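Local coordinates for cytochrome c XoxG (PDB 6ONQ), which binds heme c covalently and probably serves as an electron carrier in lanthanide-dependent methanol oxidation, at residues L33-D38 against T70-N75; G87-H92 against R173-E178; I127-K132 against N151-A156. One frame throughout, in Å; residues are numbered along the deposited sequence.

Contact 1. Residues L33-D38 against T70-N75; sequences LANKLD and TFHITN
Asn35 reaches across to the backbone of Ile73, and around this pair N and O of Ile73, N of Lys36, NE2 of His72 and O of Ala34 all find partners between residues 33-38 and 70-75. The amide of Ile73 donates to the side chain of Asn35, its N 2.9 Å from OD1 and standing above the side-chain carbonyl plane, 41° out of it. With CG beside its own backbone N (chi1 -71°), the amide group of Asn35 lies across from Ile73. The other branch, ND2, comes 3.4 Å from CE1 of Phe71, at the edge of the ring and near its plane; amide and ring are turned only 19° from each other. A return bond runs from Lys36 N to Ile73 O over 3.1 Å, and Asn35 CA adds a CH...O contact to the same oxygen. Both backbone polar groups of Ile73 are therefore engaged, one by a side chain and one by main chain.

Ala34 O serves two donors. NE2 of His72 reaches it at 3.0 Å in a weak bond, while Lys36 NZ, 3.3 Å from that Ala34 O, approaches from above the carbonyl plane. An apolar touch completes the contact, CD2 of Leu37 lying 3.5 Å from CB of Ile73. Beyond the segments, Asn35 and Leu37 both rest on Leu49 of helix 46-51, and Phe71 packs on helix 156-167. An alanine at Asn35 would probably leave the Ile73 amide without its acceptor and open a gap beside the edge of the Phe71 ring.

The case illustrates how an irregular segment can be held on a strand, here 69-74: an asparagine carbonyl takes up the amide of Ile73 while the Ile73 carbonyl receives Lys36 N. The attachment thus rests largely on polar main-chain atoms, with little apolar contact.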
loop_
_atom_site.group_PDB
_atom_site.type_symbol
_atom_site.label_atom_id
_atom_site.label_comp_id
_atom_site.label_asym_id
_atom_site.label_seq_id
_atom_site.Cartn_x
_atom_site.Cartn_y
_atom_site.Cartn_z
ATOM N N LEU A 33 -14.124 -11.719 -1.525
ATOM C CA LEU A 33 -13.256 -10.686 -2.076
ATOM C C LEU A 33 -13.687 -9.283 -1.663
ATOM O O LEU A 33 -12.873 -8.354 -1.722
ATOM C CB LEU A 33 -13.229 -10.774 -3.601
ATOM C CG LEU A 33 -12.668 -12.039 -4.254
ATOM C CD1 LEU A 33 -12.983 -12.050 -5.747
ATOM C CD2 LEU A 33 -11.168 -12.157 -4.022
ATOM N N ALA A 34 -14.942 -9.106 -1.262
ATOM C CA ALA A 34 -15.450 -7.785 -0.931
ATOM C C ALA A 34 -14.841 -7.270 0.369
ATOM O O ALA A 34 -14.440 -8.039 1.244
ATOM C CB ALA A 34 -16.970 -7.818 -0.807
ATOM N N ASN A 35 -14.766 -5.950 0.478
ATOM C CA ASN A 35 -14.330 -5.282 1.692
ATOM C C ASN A 35 -15.507 -5.097 2.646
ATOM O O ASN A 35 -16.675 -5.210 2.270
ATOM C CB ASN A 35 -13.712 -3.920 1.369
ATOM C CG ASN A 35 -12.357 -4.026 0.696
ATOM O OD1 ASN A 35 -11.526 -4.858 1.065
ATOM N ND2 ASN A 35 -12.122 -3.167 -0.292
ATOM N N LYS A 36 -15.175 -4.802 3.903
ATOM C CA LYS A 36 -16.157 -4.400 4.909
ATOM C C LYS A 36 -15.438 -3.393 5.798
ATOM O O LYS A 36 -14.697 -3.789 6.702
ATOM C CB LYS A 36 -16.671 -5.588 5.716
ATOM C CG LYS A 36 -17.573 -6.561 4.963
ATOM C CD LYS A 36 -16.785 -7.765 4.455
ATOM C CE LYS A 36 -17.584 -8.559 3.421
ATOM N NZ LYS A 36 -16.791 -9.669 2.802
ATOM N N LEU A 37 -15.639 -2.106 5.532
ATOM C CA LEU A 37 -14.857 -1.076 6.194
ATOM C C LEU A 37 -15.640 -0.425 7.327
ATOM O O LEU A 37 -16.800 -0.746 7.599
ATOM C CB LEU A 37 -14.404 -0.005 5.200
ATOM C CG LEU A 37 -13.975 -0.385 3.790
ATOM C CD1 LEU A 37 -13.932 0.868 2.937
ATOM C CD2 LEU A 37 -12.628 -1.062 3.798
ATOM N N ASP A 38 -14.969 0.513 7.989
ATOM C CA ASP A 38 -15.546 1.360 9.017
ATOM C C ASP A 38 -16.803 2.053 8.491
ATOM O O ASP A 38 -16.719 2.816 7.516
ATOM C CB ASP A 38 -14.505 2.396 9.441
ATOM C CG ASP A 38 -14.678 2.861 10.872
ATOM O OD1 ASP A 38 -15.785 2.691 11.426
ATOM O OD2 ASP A 38 -13.702 3.406 11.438
ATOM N N THR A 70 -3.917 -5.037 -4.686
ATOM C CA THR A 70 -4.890 -4.258 -3.939
ATOM C C THR A 70 -4.995 -4.818 -2.531
ATOM O O THR A 70 -4.405 -5.852 -2.203
ATOM C CB THR A 70 -6.267 -4.239 -4.625
ATOM O OG1 THR A 70 -7.020 -3.136 -4.130
ATOM C CG2 THR A 70 -7.048 -5.505 -4.351
ATOM N N PHE A 71 -5.756 -4.113 -1.699
ATOM C CA PHE A 71 -5.931 -4.455 -0.301
ATOM C C PHE A 71 -7.191 -5.291 -0.091
ATOM O O PHE A 71 -7.896 -5.660 -1.032
ATOM C CB PHE A 71 -5.988 -3.184 0.532
ATOM C CG PHE A 71 -6.960 -2.180 0.013
ATOM C CD1 PHE A 71 -8.309 -2.302 0.275
ATOM C CD2 PHE A 71 -6.527 -1.114 -0.751
ATOM C CE1 PHE A 71 -9.202 -1.371 -0.201
ATOM C CE2 PHE A 71 -7.420 -0.180 -1.227
ATOM C CZ PHE A 71 -8.756 -0.310 -0.954
ATOM N N HIS A 72 -7.472 -5.585 1.182
ATOM C CA HIS A 72 -8.668 -6.339 1.557
ATOM C C HIS A 72 -8.879 -6.132 3.055
ATOM O O HIS A 72 -8.239 -6.805 3.867
ATOM C CB HIS A 72 -8.536 -7.812 1.215
ATOM C CG HIS A 72 -9.764 -8.605 1.523
ATOM N ND1 HIS A 72 -9.718 -9.872 2.066
ATOM C CD2 HIS A 72 -11.076 -8.311 1.371
ATOM C CE1 HIS A 72 -10.947 -10.325 2.230
ATOM N NE2 HIS A 72 -11.789 -9.395 1.818
ATOM N N ILE A 73 -9.769 -5.201 3.397
ATOM C CA ILE A 73 -10.139 -4.892 4.774
ATOM C C ILE A 73 -11.398 -5.667 5.128
ATOM O O ILE A 73 -12.281 -5.863 4.285
ATOM C CB ILE A 73 -10.356 -3.381 4.966
ATOM C CG1 ILE A 73 -9.335 -2.584 4.159
ATOM C CG2 ILE A 73 -10.274 -3.002 6.421
ATOM C CD1 ILE A 73 -7.925 -2.838 4.552
ATOM N N THR A 74 -11.489 -6.106 6.382
ATOM C CA THR A 74 -12.577 -6.965 6.820
ATOM C C THR A 74 -12.957 -6.619 8.257
ATOM O O THR A 74 -12.282 -5.833 8.931
ATOM C CB THR A 74 -12.192 -8.442 6.672
ATOM O OG1 THR A 74 -10.800 -8.607 6.983
ATOM C CG2 THR A 74 -12.452 -8.917 5.236
ATOM N N ASN A 75 -14.071 -7.202 8.701
ATOM C CA ASN A 75 -14.657 -6.990 10.030
ATOM C C ASN A 75 -14.673 -5.516 10.425
ATOM O O ASN A 75 -14.078 -5.094 11.417
ATOM C CB ASN A 75 -13.946 -7.827 11.090
ATOM C CG ASN A 75 -13.774 -9.265 10.665
ATOM O OD1 ASN A 75 -14.479 -9.749 9.773
ATOM N ND2 ASN A 75 -12.842 -9.964 11.303
#

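Contact 2. Residues G87-H92 against R173-E178; sequences GYRRYH and RARPGE
Tyr88 and Arg175 are the residues whose CA atoms come nearest, 7.4 Å apart. Residues 87-92 form part of helix 82-94, with Tyr91 N bonded to Gly87 O and His92 N to Tyr88 O. Residues 173-178 run past as an irregular segment with no helix or strand of their own. No hydrogen bond crosses between the two, and side chains carry the contact.

The chief one is Tyr88, whose CG stands anti to the backbone N (chi1 176°) on a CB that points toward the loop. One face of its ring receives two CH-pi contacts: CD of Pro176 sits 3.8 Å from the ring centroid, shifted toward the rim, and CA of Arg175 lies over the same face at 4.2 Å from that centroid. Farther out, CB of Arg175 comes 3.7 Å from OH of Tyr88. The Arg175 chain bends at chi3, and its guanidinium lies by the rim of the ring, with CE1 of Tyr88 3.8 Å above the centre of the guanidinium plane. Since the two planes are 65° apart, this is no parallel stack: the ring presents a rim carbon to the flat face of the cation. The aliphatic CG of Arg89 also approaches, 4.0 Å from NH1 of Arg175. Because Arg175 is exposed and touches a crystal neighbour, its pose may partly reflect the lattice. Pro176, in contrast, is buried and also packs on Trp171 and Val80.

Helix 82-94 leads directly into the CXXCH heme-attachment motif, which begins at covalently bound Cys95 and ends at the axial ligand His99. The arrangement is thus that of the N-terminal helix of a class I cytochrome c fold, with the segment after helix 156-167 laid against the Tyr88 side of it.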
loop_
_atom_site.group_PDB
_atom_site.type_symbol
_atom_site.label_atom_id
_atom_site.label_comp_id
_atom_site.label_asym_id
_atom_site.label_seq_id
_atom_site.Cartn_x
_atom_site.Cartn_y
_atom_site.Cartn_z
ATOM N N GLY A 87 3.077 -3.609 4.417
ATOM C CA GLY A 87 3.428 -2.340 3.803
ATOM C C GLY A 87 3.448 -1.172 4.769
ATOM O O GLY A 87 4.254 -0.251 4.606
ATOM N N TYR A 88 2.563 -1.178 5.772
ATOM C CA TYR A 88 2.649 -0.172 6.828
ATOM C C TYR A 88 4.036 -0.182 7.458
ATOM O O TYR A 88 4.691 0.861 7.576
ATOM C CB TYR A 88 1.573 -0.408 7.897
ATOM C CG TYR A 88 1.660 0.550 9.087
ATOM C CD1 TYR A 88 2.545 0.316 10.137
ATOM C CD2 TYR A 88 0.856 1.688 9.162
ATOM C CE1 TYR A 88 2.640 1.190 11.213
ATOM C CE2 TYR A 88 0.946 2.569 10.242
ATOM C CZ TYR A 88 1.841 2.312 11.265
ATOM O OH TYR A 88 1.947 3.167 12.346
ATOM N N ARG A 89 4.508 -1.363 7.851
ATOM C CA ARG A 89 5.766 -1.423 8.578
ATOM C C ARG A 89 6.924 -0.985 7.696
ATOM O O ARG A 89 7.774 -0.195 8.126
ATOM C CB ARG A 89 5.971 -2.829 9.146
ATOM C CG ARG A 89 5.014 -3.122 10.314
ATOM C CD ARG A 89 5.114 -4.545 10.868
ATOM N NE ARG A 89 5.401 -5.533 9.833
ATOM C CZ ARG A 89 6.512 -6.263 9.794
ATOM N NH1 ARG A 89 7.434 -6.112 10.742
ATOM N NH2 ARG A 89 6.700 -7.141 8.811
ATOM N N ARG A 90 6.955 -1.450 6.448
ATOM C CA ARG A 90 8.002 -1.009 5.536
ATOM C C ARG A 90 7.947 0.496 5.314
ATOM O O ARG A 90 8.990 1.150 5.169
ATOM C CB ARG A 90 7.881 -1.759 4.216
ATOM C CG ARG A 90 7.886 -3.250 4.397
ATOM C CD ARG A 90 9.268 -3.722 4.811
ATOM N NE ARG A 90 9.248 -5.103 5.286
ATOM C CZ ARG A 90 10.329 -5.777 5.669
ATOM N NH1 ARG A 90 10.216 -7.034 6.086
ATOM N NH2 ARG A 90 11.522 -5.193 5.635
ATOM N N TYR A 91 6.739 1.071 5.293
ATOM C CA TYR A 91 6.614 2.515 5.109
ATOM C C TYR A 91 7.215 3.272 6.283
ATOM O O TYR A 91 8.020 4.193 6.098
ATOM C CB TYR A 91 5.154 2.913 4.934
ATOM C CG TYR A 91 4.986 4.401 4.800
ATOM C CD1 TYR A 91 5.180 5.032 3.582
ATOM C CD2 TYR A 91 4.658 5.179 5.890
ATOM C CE1 TYR A 91 5.035 6.398 3.457
ATOM C CE2 TYR A 91 4.513 6.547 5.778
ATOM C CZ TYR A 91 4.701 7.150 4.566
ATOM O OH TYR A 91 4.564 8.514 4.464
ATOM N N HIS A 92 6.802 2.914 7.503
ATOM C CA HIS A 92 7.350 3.527 8.708
ATOM C C HIS A 92 8.874 3.408 8.750
ATOM O O HIS A 92 9.576 4.363 9.112
ATOM C CB HIS A 92 6.715 2.873 9.933
ATOM C CG HIS A 92 7.151 3.467 11.238
ATOM N ND1 HIS A 92 8.407 3.260 11.769
ATOM C CD2 HIS A 92 6.490 4.246 12.128
ATOM C CE1 HIS A 92 8.504 3.896 12.923
ATOM N NE2 HIS A 92 7.354 4.500 13.164
ATOM N N ARG A 173 -5.448 6.513 9.978
ATOM C CA ARG A 173 -4.087 6.813 10.426
ATOM C C ARG A 173 -3.732 6.046 11.689
ATOM O O ARG A 173 -3.182 6.593 12.645
ATOM C CB ARG A 173 -3.913 8.308 10.635
ATOM C CG ARG A 173 -4.441 9.150 9.506
ATOM C CD ARG A 173 -4.066 10.587 9.748
ATOM N NE ARG A 173 -2.932 10.653 10.661
ATOM C CZ ARG A 173 -2.388 11.782 11.095
ATOM N NH1 ARG A 173 -2.880 12.952 10.698
ATOM N NH2 ARG A 173 -1.357 11.738 11.930
ATOM N N ALA A 174 -4.032 4.757 11.692
ATOM C CA ALA A 174 -3.733 3.881 12.809
ATOM C C ALA A 174 -2.686 2.856 12.397
ATOM O O ALA A 174 -2.361 2.700 11.220
ATOM C CB ALA A 174 -5.006 3.185 13.296
ATOM N N ARG A 175 -2.148 2.166 13.389
ATOM C CA ARG A 175 -1.353 1.014 12.987
ATOM C C ARG A 175 -2.262 -0.208 12.856
ATOM O O ARG A 175 -3.168 -0.397 13.677
ATOM C CB ARG A 175 -0.250 0.745 14.010
ATOM C CG ARG A 175 0.436 -0.604 13.889
ATOM C CD ARG A 175 1.340 -0.850 15.080
ATOM N NE ARG A 175 2.642 -0.200 14.938
ATOM C CZ ARG A 175 3.701 -0.766 14.361
ATOM N NH1 ARG A 175 3.619 -1.999 13.864
ATOM N NH2 ARG A 175 4.843 -0.098 14.279
ATOM N N PRO A 176 -2.087 -1.037 11.826
ATOM C CA PRO A 176 -2.948 -2.221 11.685
ATOM C C PRO A 176 -2.744 -3.190 12.841
ATOM O O PRO A 176 -1.609 -3.523 13.192
ATOM C CB PRO A 176 -2.508 -2.827 10.346
ATOM C CG PRO A 176 -1.886 -1.696 9.604
ATOM C CD PRO A 176 -1.219 -0.850 10.651
ATOM N N GLY A 177 -3.845 -3.630 13.424
ATOM C CA GLY A 177 -3.841 -4.585 14.528
ATOM C C GLY A 177 -4.084 -5.969 14.009
ATOM O O GLY A 177 -3.154 -6.714 13.629
ATOM N N GLU A 178 -5.348 -6.383 13.997
ATOM C CA GLU A 178 -5.722 -7.659 13.417
ATOM C C GLU A 178 -5.270 -7.713 11.967
ATOM O O GLU A 178 -5.505 -6.778 11.198
ATOM C CB GLU A 178 -7.238 -7.847 13.516
ATOM C CG GLU A 178 -7.730 -9.293 13.373
ATOM C CD GLU A 178 -9.260 -9.400 13.269
ATOM O OE1 GLU A 178 -9.756 -10.495 12.911
ATOM O OE2 GLU A 178 -9.967 -8.395 13.543
#

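Contact 3. Residues I127-K132 against N151-A156; sequences ILAGGK and NVMCYA. With HEC (heme c), chain B.
Leu128 and Met153 slide past each other in opposite directions where two helices of the cytochrome c fold meet beside the heme. Helix 121-130 ends here, and residues 151-156 run from the end of helix 150-153 through a type I turn, Met153 to Ala156, into helix 156-167.

Apolar packing accounts for the whole contact between the two segments. CG of Leu128 stands anti to its backbone N (chi1 -176°), and from there CG lies 4.1 Å from SD of Met153. One branch, CD2, meets CB of Ala156 at 4.0 Å, while CD1 faces Val152. The Met153 chain is bent at chi2 and chi3, and its CE comes to rest 3.7 Å from CB of Ala129.

The same helix end lines the heme pocket by van der Waals contact. CD1 of Leu128 is 3.9 Å from the heme methyl CMB, and CG2 of Ile127 sits 3.8 Å from C2A of the porphyrin. Leu128 is thus wedged between heme and helix junction, close also to the axial ligand Met143.

Covalent and backbone links bind the surroundings: a disulfide joins Cys154 to Cys193 of helix 184-193, and Lys132 is backbone-bonded to Met143. Gly131 leaves the helix with a positive phi of 83°, a conformation in which a side chain would be jammed against the preceding carbonyl.

Polar contact with the cofactor falls to Lys132. Its extended chain turns at chi4, where NZ bridges the two propionates, 3.1 Å from heme O1A and, in a weak bond, 3.1 Å from heme O2D.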
loop_
_atom_site.group_PDB
_atom_site.type_symbol
_atom_site.label_atom_id
_atom_site.label_comp_id
_atom_site.label_asym_id
_atom_site.label_seq_id
_atom_site.Cartn_x
_atom_site.Cartn_y
_atom_site.Cartn_z
ATOM N N ILE A 127 8.864 5.336 -10.174
ATOM C CA ILE A 127 9.378 6.389 -9.302
ATOM C C ILE A 127 10.177 5.781 -8.159
ATOM O O ILE A 127 11.251 6.272 -7.796
ATOM C CB ILE A 127 8.220 7.253 -8.776
ATOM C CG1 ILE A 127 7.727 8.201 -9.863
ATOM C CG2 ILE A 127 8.638 8.024 -7.529
ATOM C CD1 ILE A 127 6.352 8.762 -9.566
ATOM N N LEU A 128 9.668 4.698 -7.582
ATOM C CA LEU A 128 10.360 4.059 -6.472
ATOM C C LEU A 128 11.695 3.463 -6.910
ATOM O O LEU A 128 12.698 3.582 -6.197
ATOM C CB LEU A 128 9.457 2.991 -5.874
ATOM C CG LEU A 128 9.959 2.278 -4.632
ATOM C CD1 LEU A 128 10.146 3.292 -3.548
ATOM C CD2 LEU A 128 8.962 1.213 -4.217
ATOM N N ALA A 129 11.730 2.814 -8.074
ATOM C CA ALA A 129 12.960 2.170 -8.526
ATOM C C ALA A 129 13.987 3.192 -8.995
ATOM O O ALA A 129 15.178 3.065 -8.692
ATOM C CB ALA A 129 12.652 1.168 -9.641
ATOM N N GLY A 130 13.552 4.220 -9.718
ATOM C CA GLY A 130 14.489 5.149 -10.317
ATOM C C GLY A 130 14.579 6.541 -9.725
ATOM O O GLY A 130 15.470 7.300 -10.110
ATOM N N GLY A 131 13.684 6.900 -8.797
ATOM C CA GLY A 131 13.700 8.216 -8.186
ATOM C C GLY A 131 12.993 9.271 -9.021
ATOM O O GLY A 131 12.432 9.009 -10.085
ATOM N N LYS A 132 13.043 10.505 -8.523
ATOM C CA LYS A 132 12.395 11.642 -9.168
ATOM C C LYS A 132 13.061 12.917 -8.664
ATOM O O LYS A 132 13.375 13.014 -7.480
ATOM C CB LYS A 132 10.891 11.646 -8.859
ATOM C CG LYS A 132 10.068 12.723 -9.530
ATOM C CD LYS A 132 8.582 12.481 -9.289
ATOM C CE LYS A 132 7.751 13.704 -9.674
ATOM N NZ LYS A 132 7.055 14.313 -8.487
ATOM N N ASN A 151 15.899 -4.397 0.359
ATOM C CA ASN A 151 15.054 -4.282 1.537
ATOM C C ASN A 151 13.872 -3.349 1.312
ATOM O O ASN A 151 12.955 -3.311 2.143
ATOM C CB ASN A 151 15.880 -3.796 2.724
ATOM C CG ASN A 151 16.557 -4.925 3.455
ATOM O OD1 ASN A 151 15.894 -5.719 4.119
ATOM N ND2 ASN A 151 17.886 -5.013 3.335
ATOM N N VAL A 152 13.878 -2.588 0.227
ATOM C CA VAL A 152 12.731 -1.799 -0.186
ATOM C C VAL A 152 12.051 -2.410 -1.403
ATOM O O VAL A 152 10.847 -2.653 -1.386
ATOM C CB VAL A 152 13.136 -0.334 -0.446
ATOM C CG1 VAL A 152 11.949 0.455 -0.928
ATOM C CG2 VAL A 152 13.655 0.262 0.827
ATOM N N MET A 153 12.813 -2.704 -2.456
ATOM C CA MET A 153 12.195 -3.150 -3.697
ATOM C C MET A 153 11.430 -4.452 -3.524
ATOM O O MET A 153 10.410 -4.655 -4.186
ATOM C CB MET A 153 13.243 -3.305 -4.793
ATOM C CG MET A 153 13.853 -2.001 -5.245
ATOM S SD MET A 153 12.650 -0.697 -5.571
ATOM C CE MET A 153 11.842 -1.321 -7.041
ATOM N N CYS A 154 11.884 -5.339 -2.642
ATOM C CA CYS A 154 11.174 -6.602 -2.473
ATOM C C CYS A 154 9.854 -6.430 -1.758
ATOM O O CYS A 154 9.087 -7.389 -1.673
ATOM C CB CYS A 154 12.036 -7.610 -1.706
ATOM S SG CYS A 154 13.599 -8.000 -2.520
ATOM N N TYR A 155 9.586 -5.249 -1.220
ATOM C CA TYR A 155 8.314 -4.955 -0.583
ATOM C C TYR A 155 7.580 -3.839 -1.307
ATOM O O TYR A 155 6.758 -3.146 -0.703
ATOM C CB TYR A 155 8.544 -4.621 0.890
ATOM C CG TYR A 155 9.327 -5.715 1.575
ATOM C CD1 TYR A 155 8.701 -6.884 1.991
ATOM C CD2 TYR A 155 10.698 -5.601 1.769
ATOM C CE1 TYR A 155 9.411 -7.894 2.600
ATOM C CE2 TYR A 155 11.416 -6.608 2.380
ATOM C CZ TYR A 155 10.768 -7.752 2.793
ATOM O OH TYR A 155 11.486 -8.757 3.404
ATOM N N ALA A 156 7.860 -3.672 -2.603
ATOM C CA ALA A 156 7.221 -2.628 -3.397
ATOM C C ALA A 156 5.712 -2.815 -3.466
ATOM O O ALA A 156 4.955 -1.847 -3.355
ATOM C CB ALA A 156 7.812 -2.619 -4.802
HETATM FE FE HEC B . 9.638 9.594 -1.876
HETATM C CHA HEC B . 8.260 11.728 -4.208
HETATM C CHB HEC B . 7.308 7.307 -2.637
HETATM C CHC HEC B . 11.060 7.385 0.344
HETATM C CHD HEC B . 11.625 12.114 -0.699
HETATM N NA HEC B . 8.063 9.560 -3.145
HETATM C C1A HEC B . 7.698 10.480 -4.096
HETATM C C2A HEC B . 6.662 9.892 -4.934
HETATM C C3A HEC B . 6.416 8.671 -4.483
HETATM C C4A HEC B . 7.287 8.451 -3.368
HETATM C CMA HEC B . 5.399 7.635 -4.997
HETATM C CAA HEC B . 5.955 10.571 -6.115
HETATM C CBA HEC B . 5.068 11.653 -5.517
HETATM C CGA HEC B . 4.146 12.240 -6.543
HETATM O O1A HEC B . 4.612 12.602 -7.654
HETATM O O2A HEC B . 2.940 12.360 -6.228
HETATM N NB HEC B . 9.287 7.718 -1.249
HETATM C C1B HEC B . 8.238 6.961 -1.710
HETATM C C2B HEC B . 8.246 5.681 -1.060
HETATM C C3B HEC B . 9.277 5.649 -0.231
HETATM C C4B HEC B . 9.951 6.942 -0.320
HETATM C CMB HEC B . 7.262 4.525 -1.302
HETATM C CAB HEC B . 9.556 4.372 0.611
HETATM C CBB HEC B . 10.755 4.068 1.063
HETATM N NC HEC B . 11.067 9.751 -0.411
HETATM C C1C HEC B . 11.550 8.682 0.331
HETATM C C2C HEC B . 12.674 9.176 1.098
HETATM C C3C HEC B . 12.843 10.477 0.836
HETATM C C4C HEC B . 11.831 10.872 -0.135
HETATM C CMC HEC B . 13.528 8.350 2.085
HETATM C CAC HEC B . 13.965 11.331 1.494
HETATM C CBC HEC B . 13.738 12.592 1.851
HETATM N ND HEC B . 9.873 11.541 -2.350
HETATM C C1D HEC B . 10.782 12.408 -1.762
HETATM C C2D HEC B . 10.696 13.674 -2.472
HETATM C C3D HEC B . 9.781 13.558 -3.437
HETATM C C4D HEC B . 9.237 12.220 -3.376
HETATM C CMD HEC B . 11.515 14.948 -2.189
HETATM C CAD HEC B . 9.357 14.662 -4.424
HETATM C CBD HEC B . 10.134 14.585 -5.734
HETATM C CGD HEC B . 9.647 15.679 -6.654
HETATM O O1D HEC B . 9.044 16.661 -6.155
HETATM O O2D HEC B . 9.858 15.582 -7.886
#

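Burial and chemistry vary together across the three sites. Contact 3 is buried, and its helix junction is wholly apolar apart from the hydrogen bonds from Lys132 to the heme propionates; contact 2 is a surface contact carried by one aromatic face; contact 1, partly buried and about 26 Å from contact 3 between centres, relies on hydrogen bonds at a strand. Helix 156-167 is common ground: Phe71 of contact 1 and Tyr91 of the 87-92 segment pack on it, and contact 3 includes its first residue. Neighbouring sites also meet, since Asn75 touches Glu178 and Arg90 forms a cation-pi pair with Tyr155. Along the chain, contact 1 closes before contact 2 opens, whereas contact 3 falls within the span of contact 2.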